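Local coordinates for protein mandelate racemase/muconate lactonizing enzyme (Polaromonas sp., PDB 2OG9) that probably catalyses a racemase- or isomerase-type reaction on a hydroxy-acid-like substrate, as a TIM-barrel member of the mandelate racemase branch of the enolase superfamily, at residues 335-338 with 339-342; 228-232 with 233-237. All coordinates share one frame; numbering follows the deposited sequence.

Interaction 1 of 2, residues 335-338 with 339-342; sequences EHFE and WLEP
Phe337 and Trp339 meet edge-to-face: the CD2-CE2 edge of the phenyl ring points into the face of the indole, near its five-membered ring, with the two planes at 65°. The ring centroids lie 4.5 Å apart. An indole CG anti to its own carbonyl carbon (chi1 -53°) turns the Trp339 ring back over Phe337. At the rim of the indole, near its plane, Glu338 brings up its carboxylate, and OE2 comes to 3.4 Å from Trp339 CD1; a bend at chi2 (-68°) folds the acid back to that place. Next to the phenyl edge that meets the indole, CZ of Phe337 also approaches Leu340 CG, at 4.2 Å. The side chains are set by a type I beta turn from Glu338 to Glu341, closed by Glu341 N to Glu338 O at 3.2 Å. One water joins Phe337 O to Leu340 N, and a second donates to both Glu338 O and Glu341 OE1. The turn lies in the loop between strands 333-335 and 350-351. Phe316 meets the ring of Phe337 and also touches Leu340, which leans on Glu319 of helix 318-326, while Trp339 packs against Met44.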
# COMPACT_ATOMS: atom_id res chain seq x y z
N GLU A 335 -29.42 -8.75 -21.68
CA GLU A 335 -30.84 -8.42 -21.54
C GLU A 335 -31.57 -8.49 -22.87
O GLU A 335 -31.10 -7.93 -23.87
CB GLU A 335 -31.01 -7.01 -20.93
CG GLU A 335 -32.46 -6.55 -20.90
CD GLU A 335 -32.64 -5.23 -20.20
OE1 GLU A 335 -31.79 -4.34 -20.42
OE2 GLU A 335 -33.62 -5.07 -19.45
N HIS A 336 -32.68 -9.22 -22.88
CA HIS A 336 -33.48 -9.33 -24.08
C HIS A 336 -34.57 -8.29 -24.03
O HIS A 336 -35.58 -8.46 -23.33
CB HIS A 336 -34.18 -10.69 -24.22
CG HIS A 336 -35.16 -10.75 -25.34
ND1 HIS A 336 -36.39 -10.11 -25.29
CD2 HIS A 336 -35.11 -11.37 -26.54
CE1 HIS A 336 -37.05 -10.35 -26.41
NE2 HIS A 336 -36.29 -11.11 -27.18
N PHE A 337 -34.37 -7.20 -24.75
CA PHE A 337 -35.40 -6.20 -24.72
C PHE A 337 -35.67 -5.77 -26.17
O PHE A 337 -34.74 -5.56 -26.96
CB PHE A 337 -34.95 -5.08 -23.77
CG PHE A 337 -34.38 -3.90 -24.44
CD1 PHE A 337 -33.17 -3.96 -25.13
CD2 PHE A 337 -35.06 -2.71 -24.39
CE1 PHE A 337 -32.66 -2.82 -25.75
CE2 PHE A 337 -34.57 -1.57 -25.00
CZ PHE A 337 -33.37 -1.62 -25.69
N GLU A 338 -36.97 -5.66 -26.51
CA GLU A 338 -37.51 -5.40 -27.85
C GLU A 338 -37.54 -4.00 -28.46
O GLU A 338 -37.82 -3.88 -29.65
CB GLU A 338 -38.93 -5.99 -27.91
CG GLU A 338 -39.97 -5.27 -27.01
CD GLU A 338 -39.72 -5.44 -25.49
OE1 GLU A 338 -39.38 -6.56 -25.05
OE2 GLU A 338 -39.87 -4.46 -24.73
N TRP A 339 -37.21 -2.95 -27.71
CA TRP A 339 -37.31 -1.58 -28.26
C TRP A 339 -36.69 -1.24 -29.63
O TRP A 339 -37.28 -0.48 -30.41
CB TRP A 339 -36.78 -0.54 -27.26
CG TRP A 339 -37.38 -0.61 -25.89
CD1 TRP A 339 -38.29 -1.51 -25.44
CD2 TRP A 339 -37.05 0.23 -24.78
NE1 TRP A 339 -38.54 -1.30 -24.10
CE2 TRP A 339 -37.80 -0.23 -23.67
CE3 TRP A 339 -36.19 1.33 -24.60
CZ2 TRP A 339 -37.71 0.36 -22.41
CZ3 TRP A 339 -36.11 1.92 -23.35
CH2 TRP A 339 -36.87 1.43 -22.27
N LEU A 340 -35.51 -1.77 -29.92
CA LEU A 340 -34.84 -1.46 -31.17
C LEU A 340 -35.28 -2.26 -32.40
O LEU A 340 -34.94 -1.88 -33.52
CB LEU A 340 -33.33 -1.61 -31.01
CG LEU A 340 -32.68 -0.91 -29.81
CD1 LEU A 340 -31.16 -0.97 -29.99
CD2 LEU A 340 -33.14 0.53 -29.72
N GLU A 341 -36.01 -3.35 -32.20
CA GLU A 341 -36.43 -4.20 -33.32
C GLU A 341 -36.98 -3.50 -34.57
O GLU A 341 -36.64 -3.89 -35.68
CB GLU A 341 -37.44 -5.25 -32.82
CG GLU A 341 -36.86 -6.18 -31.77
CD GLU A 341 -37.79 -7.32 -31.41
OE1 GLU A 341 -39.01 -7.09 -31.30
OE2 GLU A 341 -37.29 -8.46 -31.22
N PRO A 342 -37.84 -2.47 -34.41
CA PRO A 342 -38.40 -1.77 -35.57
C PRO A 342 -37.37 -1.18 -36.53
O PRO A 342 -37.67 -0.91 -37.69
CB PRO A 342 -39.26 -0.68 -34.93
CG PRO A 342 -39.68 -1.28 -33.65
CD PRO A 342 -38.41 -1.95 -33.16
O HOH W 1 -34.25 -4.27 -29.29
O HOH W 2 -40.44 -4.38 -30.79

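Interaction 2 of 2, residues 228-232 with 233-237; sequences RIFEP and FNLVW
Phe233 N bonds to Phe230 O at 2.9 Å and Asn234 N to Glu231 O at 3.3 Å, two successive i to i+3 bonds that carry helix 220-230 into a 3-10 turn, both donors standing well above the plane of the carbonyl they use and the first bond noticeably bent, with an N-H...O angle of 134°. Phe230 turns a ring edge toward the face of Phe233 in an offset edge-to-face pair, the planes 68° apart; the touching atoms are Phe230 CD1 and Phe233 CD2, at 3.8 Å. With CG beside the backbone N (chi1 -80°), Phe233 is laid back along the helix end, and the carbonyl oxygens of Ile229 and Phe230 lie at its ring edge, in its plane.

This is the helix-to-strand return of a beta-alpha-beta unit in the TIM barrel: strand 210-213, helix 220-230 and strand 238-239 follow in order, the two strands parallel neighbours. Asn234 takes a left-handed backbone conformation, which breaks the spiral and sends the chain off toward strand 238-239. A water bridges this exit, donating to Phe230 O at 2.8 Å and accepting from Leu235 N at 2.7 Å. Leu235 lies between helix and strand, its CD1 4.0 Å from Phe230 CG. The same side chain touches Leu210 and Val212 of strand 210-213, while Val197 of helix 190-204 packs on both phenylalanines. The CB of Glu231 is directed away from 233-237, and its carboxylate is hydrogen-bonded to Thr259 OG1 and Asp258 N. Leu235 O accepts a hydrogen bond from Arg225 of a second subunit, and Arg228 forms a salt bridge with Asp258 of a third.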
# COMPACT_ATOMS: atom_id res chain seq x y z
N ARG A 228 -28.73 -5.85 2.55
CA ARG A 228 -28.82 -6.76 3.69
C ARG A 228 -30.10 -7.58 3.61
O ARG A 228 -30.08 -8.80 3.75
CB ARG A 228 -28.80 -5.95 4.99
CG ARG A 228 -28.88 -6.80 6.26
CD ARG A 228 -27.67 -7.70 6.40
NE ARG A 228 -26.44 -6.94 6.57
CZ ARG A 228 -25.22 -7.47 6.49
NH1 ARG A 228 -25.07 -8.76 6.25
NH2 ARG A 228 -24.15 -6.70 6.65
N ILE A 229 -31.21 -6.90 3.38
CA ILE A 229 -32.51 -7.55 3.29
C ILE A 229 -32.60 -8.51 2.11
O ILE A 229 -33.15 -9.60 2.24
CB ILE A 229 -33.64 -6.49 3.17
CG1 ILE A 229 -33.63 -5.59 4.41
CG2 ILE A 229 -34.99 -7.18 3.03
CD1 ILE A 229 -34.51 -4.36 4.27
N PHE A 230 -32.05 -8.12 0.97
CA PHE A 230 -32.09 -8.95 -0.23
C PHE A 230 -31.21 -10.19 -0.19
O PHE A 230 -31.41 -11.12 -0.97
CB PHE A 230 -31.73 -8.13 -1.47
CG PHE A 230 -32.85 -7.24 -1.97
CD1 PHE A 230 -34.12 -7.76 -2.19
CD2 PHE A 230 -32.61 -5.90 -2.24
CE1 PHE A 230 -35.15 -6.95 -2.68
CE2 PHE A 230 -33.63 -5.08 -2.74
CZ PHE A 230 -34.90 -5.61 -2.95
N GLU A 231 -30.23 -10.22 0.71
CA GLU A 231 -29.31 -11.36 0.81
C GLU A 231 -29.96 -12.74 0.75
O GLU A 231 -29.53 -13.61 -0.00
CB GLU A 231 -28.47 -11.26 2.09
CG GLU A 231 -27.30 -10.28 2.03
CD GLU A 231 -26.09 -10.83 1.28
OE1 GLU A 231 -26.18 -11.03 0.05
OE2 GLU A 231 -25.05 -11.06 1.92
N PRO A 232 -31.01 -12.98 1.57
CA PRO A 232 -31.68 -14.28 1.57
C PRO A 232 -32.32 -14.65 0.23
O PRO A 232 -32.48 -15.83 -0.08
CB PRO A 232 -32.73 -14.13 2.67
CG PRO A 232 -32.12 -13.13 3.59
CD PRO A 232 -31.56 -12.11 2.63
N PHE A 233 -32.68 -13.64 -0.55
CA PHE A 233 -33.31 -13.83 -1.86
C PHE A 233 -32.45 -14.56 -2.89
O PHE A 233 -32.98 -15.14 -3.83
CB PHE A 233 -33.73 -12.48 -2.43
CG PHE A 233 -35.01 -11.94 -1.86
CD1 PHE A 233 -36.23 -12.25 -2.45
CD2 PHE A 233 -34.99 -11.12 -0.74
CE1 PHE A 233 -37.42 -11.74 -1.93
CE2 PHE A 233 -36.18 -10.61 -0.21
CZ PHE A 233 -37.39 -10.92 -0.80
N ASN A 234 -31.14 -14.52 -2.72
CA ASN A 234 -30.23 -15.16 -3.67
C ASN A 234 -30.41 -14.61 -5.08
O ASN A 234 -30.53 -15.37 -6.05
CB ASN A 234 -30.43 -16.67 -3.69
CG ASN A 234 -29.87 -17.35 -2.46
OD1 ASN A 234 -28.77 -17.03 -2.01
ND2 ASN A 234 -30.61 -18.31 -1.92
N LEU A 235 -30.45 -13.29 -5.20
CA LEU A 235 -30.62 -12.65 -6.49
C LEU A 235 -29.35 -12.86 -7.31
O LEU A 235 -28.28 -13.07 -6.75
CB LEU A 235 -30.85 -11.15 -6.32
CG LEU A 235 -32.07 -10.70 -5.51
CD1 LEU A 235 -32.00 -9.19 -5.33
CD2 LEU A 235 -33.35 -11.12 -6.22
N VAL A 236 -29.48 -12.82 -8.63
CA VAL A 236 -28.32 -12.97 -9.50
C VAL A 236 -27.42 -11.77 -9.23
O VAL A 236 -26.20 -11.90 -9.15
CB VAL A 236 -28.72 -12.99 -10.99
CG1 VAL A 236 -27.49 -13.13 -11.86
CG2 VAL A 236 -29.69 -14.14 -11.24
N TRP A 237 -28.04 -10.60 -9.10
CA TRP A 237 -27.28 -9.39 -8.81
C TRP A 237 -28.18 -8.23 -8.38
O TRP A 237 -29.40 -8.28 -8.54
CB TRP A 237 -26.43 -8.95 -10.01
CG TRP A 237 -27.20 -8.43 -11.21
CD1 TRP A 237 -28.08 -7.38 -11.24
CD2 TRP A 237 -27.09 -8.89 -12.56
NE1 TRP A 237 -28.53 -7.17 -12.52
CE2 TRP A 237 -27.94 -8.08 -13.35
CE3 TRP A 237 -26.36 -9.91 -13.18
CZ2 TRP A 237 -28.07 -8.26 -14.74
CZ3 TRP A 237 -26.50 -10.09 -14.56
CH2 TRP A 237 -27.35 -9.27 -15.32
O HOH W 3 -29.67 -11.83 -3.04

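Both interactions are tight local turns in the barrel domain, each with an edge-to-face aromatic pair, but they hold different elements. Interaction 1 has one i to i+3 backbone bond and two bridging waters, interaction 2 two such bonds and one water. Interaction 2 ends a barrel helix and is peripheral, about 24 Å from the centre of the chain and at a subunit interface, with three exposed residues among those that touch. Interaction 1, in a loop about 11 Å from that centre, is more interior, with Phe337 and Leu340 buried and no other subunit touching it. There one carboxylate, that of Glu338, lies at the indole edge, whereas backbone carbonyls edge the ring of Phe233. Their centres are about 27 Å apart.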